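Local coordinates for ESAT-6/WXG100 secretion system protein (Streptococcus gallolyticus, PDB 7JQE) that forms the extracellular region of EsaA, a subunit of the type VIIb secretion system, and probably takes part in exporting proteins such as toxins across the bacterial envelope, at residues A197-S202 with S420-T425; G201-A206 with L413-T418; Y210-S215 with S256-E261; S243-T248 with I438-P443. All blocks are in the same frame, centred on the assembly; numbering follows the deposited sequence.

Contact 1: A197-S202 with S420-T425. With EDO (1,2-ethanediol), chain H.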
loop_
_atom_site.group_PDB
_atom_site.type_symbol
_atom_site.label_atom_id
_atom_site.label_comp_id
_atom_site.label_asym_id
_atom_site.label_seq_id
_atom_site.Cartn_x
_atom_site.Cartn_y
_atom_site.Cartn_z
ATOM N N ALA A 197 -4.411 -7.457 -8.725
ATOM C CA ALA A 197 -5.541 -8.032 -9.448
ATOM C C ALA A 197 -6.228 -9.120 -8.638
ATOM O O ALA A 197 -7.450 -9.281 -8.725
ATOM C CB ALA A 197 -5.086 -8.588 -10.799
ATOM N N SER A 198 -5.464 -9.883 -7.853
ATOM C CA SER A 198 -6.064 -10.891 -6.990
ATOM C C SER A 198 -7.011 -10.244 -5.989
ATOM O O SER A 198 -8.165 -10.663 -5.844
ATOM C CB SER A 198 -4.971 -11.679 -6.273
ATOM O OG SER A 198 -5.525 -12.558 -5.312
ATOM N N LEU A 199 -6.537 -9.207 -5.295
ATOM C CA LEU A 199 -7.388 -8.475 -4.364
ATOM C C LEU A 199 -8.626 -7.924 -5.060
ATOM O O LEU A 199 -9.745 -8.033 -4.545
ATOM C CB LEU A 199 -6.592 -7.342 -3.718
ATOM C CG LEU A 199 -5.680 -7.703 -2.548
ATOM C CD1 LEU A 199 -4.779 -6.529 -2.209
ATOM C CD2 LEU A 199 -6.518 -8.100 -1.339
HETATM N N MSE A 200 -8.446 -7.320 -6.228
HETATM C CA MSE A 200 -9.542 -6.643 -6.911
HETATM C C MSE A 200 -10.550 -7.619 -7.506
HETATM O O MSE A 200 -11.653 -7.221 -7.879
HETATM C CB MSE A 200 -8.998 -5.722 -8.006
HETATM C CG MSE A 200 -8.152 -4.572 -7.465
HETATM SE SE MSE A 200 -7.596 -3.256 -8.797
HETATM C CE MSE A 200 -9.326 -2.810 -9.579
ATOM N N GLY A 201 -10.173 -8.898 -7.587
ATOM C CA GLY A 201 -11.064 -9.887 -8.175
ATOM C C GLY A 201 -12.367 -10.057 -7.415
ATOM O O GLY A 201 -13.366 -10.507 -7.982
ATOM N N SER A 202 -12.381 -9.708 -6.128
ATOM C CA SER A 202 -13.575 -9.824 -5.300
ATOM C C SER A 202 -14.043 -8.462 -4.795
ATOM O O SER A 202 -14.705 -8.368 -3.760
ATOM C CB SER A 202 -13.327 -10.772 -4.129
ATOM O OG SER A 202 -12.374 -10.231 -3.237
ATOM N N SER A 420 -5.996 -0.057 -2.880
ATOM C CA SER A 420 -5.809 1.356 -3.190
ATOM C C SER A 420 -4.465 1.858 -2.679
ATOM O O SER A 420 -3.805 2.666 -3.342
ATOM C CB SER A 420 -6.939 2.188 -2.593
ATOM O OG SER A 420 -6.847 3.535 -3.015
ATOM N N ALA A 421 -4.048 1.400 -1.495
ATOM C CA ALA A 421 -2.769 1.839 -0.947
ATOM C C ALA A 421 -1.605 1.290 -1.760
ATOM O O ALA A 421 -0.607 1.987 -1.970
ATOM C CB ALA A 421 -2.649 1.418 0.515
HETATM N N MSE A 422 -1.712 0.047 -2.223
HETATM C CA MSE A 422 -0.696 -0.534 -3.087
HETATM C C MSE A 422 -0.565 0.298 -4.353
HETATM O O MSE A 422 0.530 0.726 -4.717
HETATM C CB MSE A 422 -1.040 -1.978 -3.436
HETATM C CG MSE A 422 -0.926 -2.943 -2.272
HETATM SE SE MSE A 422 -1.530 -4.738 -2.755
HETATM C CE MSE A 422 -0.907 -5.695 -1.172
ATOM N N ILE A 423 -1.697 0.537 -5.017
ATOM C CA ILE A 423 -1.684 1.349 -6.230
ATOM C C ILE A 423 -1.082 2.719 -5.945
ATOM O O ILE A 423 -0.227 3.209 -6.690
ATOM C CB ILE A 423 -3.102 1.466 -6.811
ATOM C CG1 ILE A 423 -3.643 0.076 -7.157
ATOM C CG2 ILE A 423 -3.097 2.361 -8.034
ATOM C CD1 ILE A 423 -5.113 0.067 -7.582
ATOM N N GLN A 424 -1.518 3.356 -4.856
ATOM C CA GLN A 424 -1.002 4.676 -4.506
ATOM C C GLN A 424 0.519 4.668 -4.362
ATOM O O GLN A 424 1.195 5.613 -4.785
ATOM C CB GLN A 424 -1.652 5.153 -3.209
ATOM C CG GLN A 424 -1.091 6.448 -2.669
ATOM C CD GLN A 424 -1.698 6.830 -1.332
ATOM O OE1 GLN A 424 -2.321 6.005 -0.663
ATOM N NE2 GLN A 424 -1.517 8.083 -0.934
ATOM N N THR A 425 1.072 3.612 -3.762
ATOM C CA THR A 425 2.493 3.578 -3.436
ATOM C C THR A 425 3.355 3.283 -4.655
ATOM O O THR A 425 4.530 3.666 -4.688
ATOM C CB THR A 425 2.755 2.528 -2.356
ATOM O OG1 THR A 425 1.904 2.778 -1.230
ATOM C CG2 THR A 425 4.206 2.571 -1.907
HETATM C C1 EDO H . 2.796 7.090 -0.671
HETATM O O1 EDO H . 3.463 8.335 -0.447
HETATM C C2 EDO H . 2.113 7.140 -2.034
HETATM O O2 EDO H . 3.057 7.496 -3.053
#
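This buried helix-helix contact lies in the helical middle of the elongated EsaA fragment, where helix 191-200 packs on the long helix 396-427. Two pairs of apolar side chains make it, Leu-199 with Met-422 and Met-200 with Ile-423; both methionines are selenomethionines. The backbones stay well apart, with 9.6 Å between the CA atoms of Met-200 and Ser-420, and the side chains bridge the gap. Met-422 reaches out with an extended chain (chi2 175°, chi3 170°) and crosses Leu-199 at about a right angle, so that one methyl, CD1, meets the selenium, with the terminal CE a little farther off. Met-200 sets off to one side of helix 396-427, but its far end comes nearer, and its selenium faces the delta methyl, CD1, of Ile-423. Ile-423 also packs on Leu-238 and Tyr-241 of helix 225-244, which makes this a three-helix core, while Met-422 touches Gln-424 of the second subunit and so links that core to the dimer interface. The two closest approaches are Leu-199 CD1 to Met-422 SE at 3.7 Å and Met-200 SE to Ile-423 CD1 at 4.3 Å.

Contact 2: G201-A206 with L413-T418; sequences GSVDVA and LSKIDT. With EDO (1,2-ethanediol), chain F.
The backbone of the irregular segment 201-206, which follows helix 191-200, comes nearest to that of segment 413-418, on helix 396-427, at Val-203, whose CA lies 7.1 Å from the CA of Lys-415. Val-203 directs its two methyls to different helix residues. CG2 meets the base of the lysine chain, 3.5 Å from Lys-415 CB, and the two side chains run past each other in opposite directions. CG1, anti to the Val-203 backbone N (chi1 170°), turns to the neighbouring isoleucine and lies 3.9 Å from Ile-416 CG1. Beyond the valine, Lys-415 bends at chi3 (-91°) and carries its ammonium group to Ser-202, where NZ donates a hydrogen bond of 2.9 Å to OG. The same NZ also bonds to Gln-412 OE1, and Gln-412 NE2 in turn holds Ser-202 O, so lysine, serine and glutamine form a closed polar cluster. Further along the loop, Asp-204 OD1 accepts from Ala-206 N in an Asx turn, at 3.0 Å. On another side of the helix, an ethanediol, probably from the crystallisation liquor, bonds through O2 to Ser-414 OG and Thr-418 OG1, and to Lys-234 NZ of the second subunit. The contact thus joins an apolar inner part to a polar margin: the lysine packs its aliphatic base against valine, while its charged end is held by neutral oxygens of a serine and a glutamine.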
loop_
_atom_site.group_PDB
_atom_site.type_symbol
_atom_site.label_atom_id
_atom_site.label_comp_id
_atom_site.label_asym_id
_atom_site.label_seq_id
_atom_site.Cartn_x
_atom_site.Cartn_y
_atom_site.Cartn_z
ATOM N N GLY A 201 -10.173 -8.898 -7.587
ATOM C CA GLY A 201 -11.064 -9.887 -8.175
ATOM C C GLY A 201 -12.367 -10.057 -7.415
ATOM O O GLY A 201 -13.366 -10.507 -7.982
ATOM N N SER A 202 -12.381 -9.708 -6.128
ATOM C CA SER A 202 -13.575 -9.824 -5.300
ATOM C C SER A 202 -14.043 -8.462 -4.795
ATOM O O SER A 202 -14.705 -8.368 -3.760
ATOM C CB SER A 202 -13.327 -10.772 -4.129
ATOM O OG SER A 202 -12.374 -10.231 -3.237
ATOM N N VAL A 203 -13.715 -7.401 -5.525
ATOM C CA VAL A 203 -14.090 -6.043 -5.153
ATOM C C VAL A 203 -14.909 -5.426 -6.278
ATOM O O VAL A 203 -14.689 -5.707 -7.461
ATOM C CB VAL A 203 -12.846 -5.185 -4.842
ATOM C CG1 VAL A 203 -13.229 -3.726 -4.694
ATOM C CG2 VAL A 203 -12.160 -5.696 -3.589
ATOM N N ASP A 204 -15.865 -4.581 -5.901
ATOM C CA ASP A 204 -16.718 -3.864 -6.841
ATOM C C ASP A 204 -16.251 -2.417 -6.889
ATOM O O ASP A 204 -16.351 -1.702 -5.885
ATOM C CB ASP A 204 -18.187 -3.957 -6.417
ATOM C CG ASP A 204 -19.138 -3.318 -7.416
ATOM O OD1 ASP A 204 -18.712 -2.442 -8.194
ATOM O OD2 ASP A 204 -20.333 -3.686 -7.411
ATOM N N VAL A 205 -15.743 -1.986 -8.050
ATOM C CA VAL A 205 -15.104 -0.671 -8.153
ATOM C C VAL A 205 -16.055 0.439 -8.577
ATOM O O VAL A 205 -15.670 1.617 -8.527
ATOM C CB VAL A 205 -13.919 -0.698 -9.140
ATOM C CG1 VAL A 205 -12.956 -1.812 -8.777
ATOM C CG2 VAL A 205 -14.421 -0.856 -10.563
ATOM N N ALA A 206 -17.274 0.111 -8.996
ATOM C CA ALA A 206 -18.271 1.125 -9.334
ATOM C C ALA A 206 -18.718 1.821 -8.055
ATOM O O ALA A 206 -19.484 1.266 -7.267
ATOM C CB ALA A 206 -19.455 0.491 -10.055
ATOM N N LEU A 413 -14.315 -3.261 2.731
ATOM C CA LEU A 413 -13.572 -2.031 2.960
ATOM C C LEU A 413 -12.085 -2.312 3.123
ATOM O O LEU A 413 -11.251 -1.500 2.715
ATOM C CB LEU A 413 -14.119 -1.299 4.184
ATOM C CG LEU A 413 -15.547 -0.754 4.024
ATOM C CD1 LEU A 413 -15.981 0.059 5.242
ATOM C CD2 LEU A 413 -15.680 0.067 2.737
ATOM N N SER A 414 -11.736 -3.457 3.713
ATOM C CA SER A 414 -10.334 -3.802 3.892
ATOM C C SER A 414 -9.653 -4.047 2.549
ATOM O O SER A 414 -8.533 -3.576 2.319
ATOM C CB SER A 414 -10.218 -5.031 4.795
ATOM O OG SER A 414 -8.864 -5.412 4.965
ATOM N N LYS A 415 -10.315 -4.778 1.650
ATOM C CA LYS A 415 -9.757 -4.995 0.320
ATOM C C LYS A 415 -9.589 -3.678 -0.431
ATOM O O LYS A 415 -8.562 -3.449 -1.079
ATOM C CB LYS A 415 -10.642 -5.964 -0.464
ATOM C CG LYS A 415 -10.400 -7.418 -0.067
ATOM C CD LYS A 415 -11.317 -8.395 -0.790
ATOM C CE LYS A 415 -12.597 -8.626 0.004
ATOM N NZ LYS A 415 -13.410 -9.742 -0.549
ATOM N N ILE A 416 -10.588 -2.796 -0.350
ATOM C CA ILE A 416 -10.488 -1.499 -1.012
ATOM C C ILE A 416 -9.297 -0.719 -0.474
ATOM O O ILE A 416 -8.546 -0.098 -1.236
ATOM C CB ILE A 416 -11.800 -0.710 -0.845
ATOM C CG1 ILE A 416 -12.927 -1.361 -1.651
ATOM C CG2 ILE A 416 -11.615 0.746 -1.235
ATOM C CD1 ILE A 416 -14.311 -1.035 -1.123
ATOM N N ASP A 417 -9.103 -0.738 0.848
ATOM C CA ASP A 417 -8.008 0.030 1.434
ATOM C C ASP A 417 -6.655 -0.547 1.035
ATOM O O ASP A 417 -5.742 0.200 0.665
ATOM C CB ASP A 417 -8.147 0.073 2.957
ATOM C CG ASP A 417 -9.188 1.079 3.426
ATOM O OD1 ASP A 417 -9.242 2.195 2.866
ATOM O OD2 ASP A 417 -9.951 0.751 4.360
ATOM N N THR A 418 -6.512 -1.870 1.099
ATOM C CA THR A 418 -5.242 -2.501 0.768
ATOM C C THR A 418 -4.855 -2.230 -0.681
ATOM O O THR A 418 -3.775 -1.700 -0.959
ATOM C CB THR A 418 -5.321 -4.003 1.036
ATOM O OG1 THR A 418 -5.506 -4.218 2.440
ATOM C CG2 THR A 418 -4.033 -4.695 0.581
HETATM C C1 EDO F . -7.194 -9.116 3.900
HETATM O O1 EDO F . -5.872 -9.198 4.447
HETATM C C2 EDO F . -7.199 -8.197 2.683
HETATM O O2 EDO F . -6.794 -6.879 3.076
#

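Contact 3: Y210-S215 with S256-E261; sequences YATLFS and SFLTAE. With EDO (1,2-ethanediol), chain V.
The ring of Phe-257 takes Leu-213 at its edge and its own chain neighbour, Leu-258, over one face. Leu-213 CD1 lies in the ring plane, 3.7 Å from Phe-257 CZ and nearly as close to CE1, so the methyl abuts the far end of the ring. Leu-258 CD2 sits 3.7 Å above the plane of the Phe-257 ring, displaced toward its rim. The leucine and phenylalanine side chains across the contact stand at about a right angle. Phe-257 CG lies between its backbone N and carbonyl carbon (chi1 83°), and with this torsion the ring, although its first bond does not point at helix 211-219, brings its outer end to that helix. Leu-213 likewise starts off to one side, and its CD1 closes the approach. A second, looser touch is made nearer the surface, where the first side-chain bond of Leu-258 points at the helix and its CD1 lies 4.2 Å from Thr-212 OG1. The contact is therefore apolar in its inner part and borders on a hydroxyl at its margin. Segment 256-261 begins with a short 3-10 turn, closed by a bond from Thr-259 N to Ser-256 O of 2.9 Å. Phe-257 N is held by Asp-405 of helix 396-427, and its side chain also packs on Leu-217 of helix 211-219 and on Met-220 in the loop beyond it. The turn is thus wedged between helix 211-219 and helix 396-427, just ahead of strand 268-275, where the helical region gives way to the sheets.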
loop_
_atom_site.group_PDB
_atom_site.type_symbol
_atom_site.label_atom_id
_atom_site.label_comp_id
_atom_site.label_asym_id
_atom_site.label_seq_id
_atom_site.Cartn_x
_atom_site.Cartn_y
_atom_site.Cartn_z
ATOM N N TYR A 210 -22.333 2.165 -4.263
ATOM C CA TYR A 210 -22.173 2.287 -2.821
ATOM C C TYR A 210 -23.045 3.379 -2.211
ATOM O O TYR A 210 -23.116 3.474 -0.981
ATOM C CB TYR A 210 -20.703 2.561 -2.477
ATOM C CG TYR A 210 -19.774 1.396 -2.747
ATOM C CD1 TYR A 210 -19.449 1.023 -4.047
ATOM C CD2 TYR A 210 -19.217 0.672 -1.701
ATOM C CE1 TYR A 210 -18.598 -0.041 -4.293
ATOM C CE2 TYR A 210 -18.369 -0.394 -1.939
ATOM C CZ TYR A 210 -18.060 -0.744 -3.236
ATOM O OH TYR A 210 -17.214 -1.803 -3.477
ATOM N N ALA A 211 -23.714 4.186 -3.037
ATOM C CA ALA A 211 -24.455 5.344 -2.546
ATOM C C ALA A 211 -25.396 4.977 -1.405
ATOM O O ALA A 211 -25.294 5.520 -0.300
ATOM C CB ALA A 211 -25.235 5.984 -3.694
ATOM N N THR A 212 -26.326 4.056 -1.666
ATOM C CA THR A 212 -27.318 3.698 -0.659
ATOM C C THR A 212 -26.650 3.188 0.614
ATOM O O THR A 212 -26.973 3.634 1.722
ATOM C CB THR A 212 -28.287 2.658 -1.226
ATOM O OG1 THR A 212 -27.566 1.480 -1.608
ATOM C CG2 THR A 212 -28.994 3.217 -2.450
ATOM N N LEU A 213 -25.699 2.264 0.471
ATOM C CA LEU A 213 -24.983 1.739 1.631
ATOM C C LEU A 213 -24.343 2.858 2.442
ATOM O O LEU A 213 -24.497 2.922 3.667
ATOM C CB LEU A 213 -23.921 0.739 1.180
ATOM C CG LEU A 213 -22.921 0.340 2.261
ATOM C CD1 LEU A 213 -23.592 -0.545 3.290
ATOM C CD2 LEU A 213 -21.704 -0.351 1.655
ATOM N N PHE A 214 -23.601 3.744 1.771
ATOM C CA PHE A 214 -22.967 4.853 2.475
ATOM C C PHE A 214 -24.003 5.781 3.098
ATOM O O PHE A 214 -23.749 6.379 4.150
ATOM C CB PHE A 214 -22.056 5.628 1.518
ATOM C CG PHE A 214 -20.757 4.926 1.201
ATOM C CD1 PHE A 214 -20.131 4.128 2.149
ATOM C CD2 PHE A 214 -20.159 5.068 -0.047
ATOM C CE1 PHE A 214 -18.937 3.480 1.862
ATOM C CE2 PHE A 214 -18.958 4.424 -0.344
ATOM C CZ PHE A 214 -18.349 3.629 0.609
ATOM N N SER A 215 -25.173 5.913 2.470
ATOM C CA SER A 215 -26.192 6.815 2.997
ATOM C C SER A 215 -26.800 6.265 4.279
ATOM O O SER A 215 -27.000 7.008 5.248
ATOM C CB SER A 215 -27.276 7.054 1.948
ATOM O OG SER A 215 -26.818 7.928 0.930
ATOM N N SER A 256 -28.792 -7.057 3.894
ATOM C CA SER A 256 -30.053 -7.242 4.610
ATOM C C SER A 256 -30.498 -5.961 5.315
ATOM O O SER A 256 -31.644 -5.525 5.172
ATOM C CB SER A 256 -29.912 -8.380 5.622
ATOM O OG SER A 256 -29.408 -9.554 5.010
ATOM N N PHE A 257 -29.594 -5.335 6.073
ATOM C CA PHE A 257 -29.985 -4.253 6.971
ATOM C C PHE A 257 -30.580 -3.050 6.247
ATOM O O PHE A 257 -31.078 -2.137 6.916
ATOM C CB PHE A 257 -28.780 -3.809 7.815
ATOM C CG PHE A 257 -27.869 -2.830 7.121
ATOM C CD1 PHE A 257 -26.925 -3.263 6.202
ATOM C CD2 PHE A 257 -27.944 -1.474 7.405
ATOM C CE1 PHE A 257 -26.082 -2.360 5.572
ATOM C CE2 PHE A 257 -27.103 -0.564 6.777
ATOM C CZ PHE A 257 -26.172 -1.007 5.859
ATOM N N LEU A 258 -30.542 -3.012 4.914
ATOM C CA LEU A 258 -31.140 -1.893 4.196
ATOM C C LEU A 258 -32.655 -2.015 4.089
ATOM O O LEU A 258 -33.324 -1.026 3.764
ATOM C CB LEU A 258 -30.531 -1.768 2.794
ATOM C CG LEU A 258 -29.038 -1.423 2.705
ATOM C CD1 LEU A 258 -28.553 -1.434 1.256
ATOM C CD2 LEU A 258 -28.740 -0.077 3.360
ATOM N N THR A 259 -33.211 -3.199 4.360
ATOM C CA THR A 259 -34.652 -3.412 4.298
ATOM C C THR A 259 -35.187 -4.057 5.570
ATOM O O THR A 259 -36.281 -4.633 5.553
ATOM C CB THR A 259 -35.026 -4.272 3.090
ATOM O OG1 THR A 259 -34.549 -5.610 3.291
ATOM C CG2 THR A 259 -34.409 -3.701 1.821
ATOM N N ALA A 260 -34.443 -3.982 6.670
ATOM C CA ALA A 260 -34.894 -4.567 7.924
ATOM C C ALA A 260 -35.968 -3.687 8.555
ATOM O O ALA A 260 -35.789 -2.472 8.691
ATOM C CB ALA A 260 -33.718 -4.753 8.881
ATOM N N GLU A 261 -37.085 -4.301 8.935
ATOM C CA GLU A 261 -38.206 -3.594 9.539
ATOM C C GLU A 261 -38.507 -4.169 10.916
ATOM O O GLU A 261 -38.488 -5.389 11.112
ATOM C CB GLU A 261 -39.464 -3.676 8.659
ATOM C CG GLU A 261 -39.401 -2.836 7.391
ATOM C CD GLU A 261 -39.286 -1.349 7.679
ATOM O OE1 GLU A 261 -39.801 -0.902 8.725
ATOM O OE2 GLU A 261 -38.673 -0.628 6.861
HETATM C C1 EDO V . -35.557 0.662 7.076
HETATM O O1 EDO V . -34.217 0.162 7.182
HETATM C C2 EDO V . -35.704 1.954 7.878
HETATM O O2 EDO V . -35.450 1.704 9.266
#

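Contact 4: S243-T248 with I438-P443. With EDO (1,2-ethanediol), chain M; EDO (1,2-ethanediol), chain Y; EDO (1,2-ethanediol), chain U.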
loop_
_atom_site.group_PDB
_atom_site.type_symbol
_atom_site.label_atom_id
_atom_site.label_comp_id
_atom_site.label_asym_id
_atom_site.label_seq_id
_atom_site.Cartn_x
_atom_site.Cartn_y
_atom_site.Cartn_z
ATOM N N SER A 243 -9.160 0.079 -15.442
ATOM C CA SER A 243 -9.278 0.497 -16.834
ATOM C C SER A 243 -7.921 0.526 -17.541
ATOM O O SER A 243 -7.852 0.275 -18.748
ATOM C CB SER A 243 -9.951 1.863 -16.906
ATOM O OG SER A 243 -10.142 2.254 -18.249
ATOM N N ALA A 244 -6.836 0.826 -16.817
ATOM C CA ALA A 244 -5.515 0.866 -17.442
ATOM C C ALA A 244 -4.997 -0.538 -17.728
ATOM O O ALA A 244 -4.511 -0.820 -18.829
ATOM C CB ALA A 244 -4.529 1.629 -16.553
ATOM N N LYS A 245 -5.065 -1.423 -16.738
ATOM C CA LYS A 245 -4.777 -2.833 -16.942
ATOM C C LYS A 245 -6.057 -3.523 -17.406
ATOM O O LYS A 245 -7.032 -2.874 -17.794
ATOM C CB LYS A 245 -4.223 -3.448 -15.661
ATOM C CG LYS A 245 -3.081 -2.667 -15.037
ATOM C CD LYS A 245 -1.741 -3.103 -15.609
ATOM C CE LYS A 245 -0.607 -2.246 -15.074
ATOM N NZ LYS A 245 -0.720 -0.854 -15.578
ATOM N N GLY A 246 -6.081 -4.851 -17.360
ATOM C CA GLY A 246 -7.302 -5.566 -17.690
ATOM C C GLY A 246 -7.822 -6.372 -16.519
ATOM O O GLY A 246 -7.825 -7.607 -16.560
ATOM N N VAL A 247 -8.275 -5.688 -15.473
ATOM C CA VAL A 247 -8.599 -6.331 -14.205
ATOM C C VAL A 247 -10.072 -6.728 -14.197
ATOM O O VAL A 247 -10.956 -5.873 -14.322
ATOM C CB VAL A 247 -8.271 -5.408 -13.023
ATOM C CG1 VAL A 247 -8.239 -6.193 -11.722
ATOM C CG2 VAL A 247 -6.945 -4.703 -13.261
ATOM N N THR A 248 -10.334 -8.026 -14.051
ATOM C CA THR A 248 -11.687 -8.514 -13.815
ATOM C C THR A 248 -12.081 -8.264 -12.364
ATOM O O THR A 248 -11.306 -8.550 -11.445
ATOM C CB THR A 248 -11.779 -10.003 -14.145
ATOM O OG1 THR A 248 -11.712 -10.177 -15.565
ATOM C CG2 THR A 248 -13.081 -10.593 -13.639
ATOM N N ILE A 438 -3.055 10.729 -9.556
ATOM C CA ILE A 438 -2.178 9.602 -9.854
ATOM C C ILE A 438 -2.536 9.039 -11.224
ATOM O O ILE A 438 -3.689 8.678 -11.477
ATOM C CB ILE A 438 -2.280 8.526 -8.764
ATOM C CG1 ILE A 438 -1.883 9.127 -7.410
ATOM C CG2 ILE A 438 -1.413 7.325 -9.113
ATOM C CD1 ILE A 438 -1.803 8.126 -6.290
ATOM N N ASP A 439 -1.546 8.965 -12.110
ATOM C CA ASP A 439 -1.729 8.459 -13.466
ATOM C C ASP A 439 -1.134 7.059 -13.559
ATOM O O ASP A 439 -0.025 6.819 -13.074
ATOM C CB ASP A 439 -1.069 9.398 -14.480
ATOM C CG ASP A 439 -1.444 9.070 -15.915
ATOM O OD1 ASP A 439 -1.443 7.874 -16.283
ATOM O OD2 ASP A 439 -1.739 10.013 -16.681
ATOM N N ILE A 440 -1.870 6.138 -14.176
ATOM C CA ILE A 440 -1.466 4.736 -14.249
ATOM C C ILE A 440 -0.814 4.404 -15.586
ATOM O O ILE A 440 0.286 3.852 -15.625
ATOM C CB ILE A 440 -2.674 3.815 -13.973
ATOM C CG1 ILE A 440 -3.359 4.206 -12.661
ATOM C CG2 ILE A 440 -2.224 2.365 -13.917
ATOM C CD1 ILE A 440 -2.485 4.059 -11.449
ATOM N N THR A 441 -1.480 4.730 -16.699
ATOM C CA THR A 441 -0.959 4.343 -18.009
ATOM C C THR A 441 0.402 4.974 -18.278
ATOM O O THR A 441 1.270 4.349 -18.896
ATOM C CB THR A 441 -1.950 4.727 -19.111
ATOM O OG1 THR A 441 -2.334 6.099 -18.959
ATOM C CG2 THR A 441 -3.187 3.846 -19.050
ATOM N N ASN A 442 0.607 6.213 -17.821
ATOM C CA ASN A 442 1.860 6.946 -17.993
ATOM C C ASN A 442 2.379 7.350 -16.618
ATOM O O ASN A 442 2.173 8.491 -16.173
ATOM C CB ASN A 442 1.665 8.162 -18.896
ATOM C CG ASN A 442 1.305 7.774 -20.318
ATOM O OD1 ASN A 442 0.259 8.165 -20.833
ATOM N ND2 ASN A 442 2.173 6.995 -20.958
ATOM N N PRO A 443 3.064 6.443 -15.920
ATOM C CA PRO A 443 3.545 6.751 -14.565
ATOM C C PRO A 443 4.385 8.022 -14.537
ATOM O O PRO A 443 5.040 8.380 -15.517
ATOM C CB PRO A 443 4.388 5.521 -14.201
ATOM C CG PRO A 443 3.881 4.427 -15.087
ATOM C CD PRO A 443 3.457 5.095 -16.363
HETATM C C1 EDO M . 2.464 -0.110 -15.515
HETATM O O1 EDO M . 3.670 -0.395 -14.792
HETATM C C2 EDO M . 2.486 1.335 -16.005
HETATM O O2 EDO M . 1.327 1.608 -16.803
HETATM C C1 EDO Y . -6.115 -4.033 -21.137
HETATM O O1 EDO Y . -5.522 -5.306 -20.854
HETATM C C2 EDO Y . -5.030 -2.964 -21.228
HETATM O O2 EDO Y . -5.612 -1.717 -21.627
HETATM C C1 EDO U . -11.630 -5.420 -18.011
HETATM O O1 EDO U . -11.442 -4.888 -16.692
HETATM C C2 EDO U . -12.418 -4.405 -18.830
HETATM O O2 EDO U . -12.238 -3.103 -18.255
#
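Ala-244, at the C-terminal end of helix 225-244, presses its methyl between two side chains of the loop 438-443, and this is the tight part of the contact. Its CB is 3.6 Å from Ile-440 CG2 and equally 3.6 Å from Thr-441 CG2. With only a methyl on Ala-244, the backbones come close, 5.8 Å between the CA atoms of Ala-244 and Thr-441. Ile-440 faces the helix end with CG2, placed anti to its backbone N, while the rest of its chain leads away toward Ile-423 and Tyr-427 of helix 396-427. The loop side is shaped by Asp-439, whose OD1 accepts from Asn-442 N at 3.1 Å in an Asx motif; the N-H points almost straight at the oxygen (170°) but comes from above the carboxylate plane.

The other side is looser and lined by ethanediol. Lys-245, the first residue to leave helical geometry, bends at chi2 and chi4 and brings NZ alongside Ile-440 CG2, 3.9 Å away. An ethanediol, probably from the crystallisation liquor, sits at this margin: its O2 donates to Ile-440 O at 2.7 Å and receives only a weak bond from Lys-245 NZ. Away from the contact, Val-247 O is held by Lys-242 NZ and by another ethanediol. In the fold, the contact joins the end of helix 225-244 to the loop between helices 396-427 and 448-451, with Val-247 continuing onto Ala-197 and Met-200 of helix 191-200.

Contacts 1, 2 and 4 form one continuous packed region, while contact 3 lies further out toward the sheets. Contacts 1 and 2 share Gly-201 and Ser-202, use successive parts of helix 396-427 and have centres about 7 Å apart; Leu-199 CD1 meets Thr-418 CG2 at 3.4 Å between them, and both reach the second subunit. Contact 4, centred about 11 Å from contact 1, joins it through Met-200 CB and Val-247 CG1, 3.8 Å apart. Contact 3 connects to contact 2 by a probable hydrogen bond of 2.6 Å between Tyr-210 OH and Asp-204 O, but its centre is about 31 Å from that of contact 4.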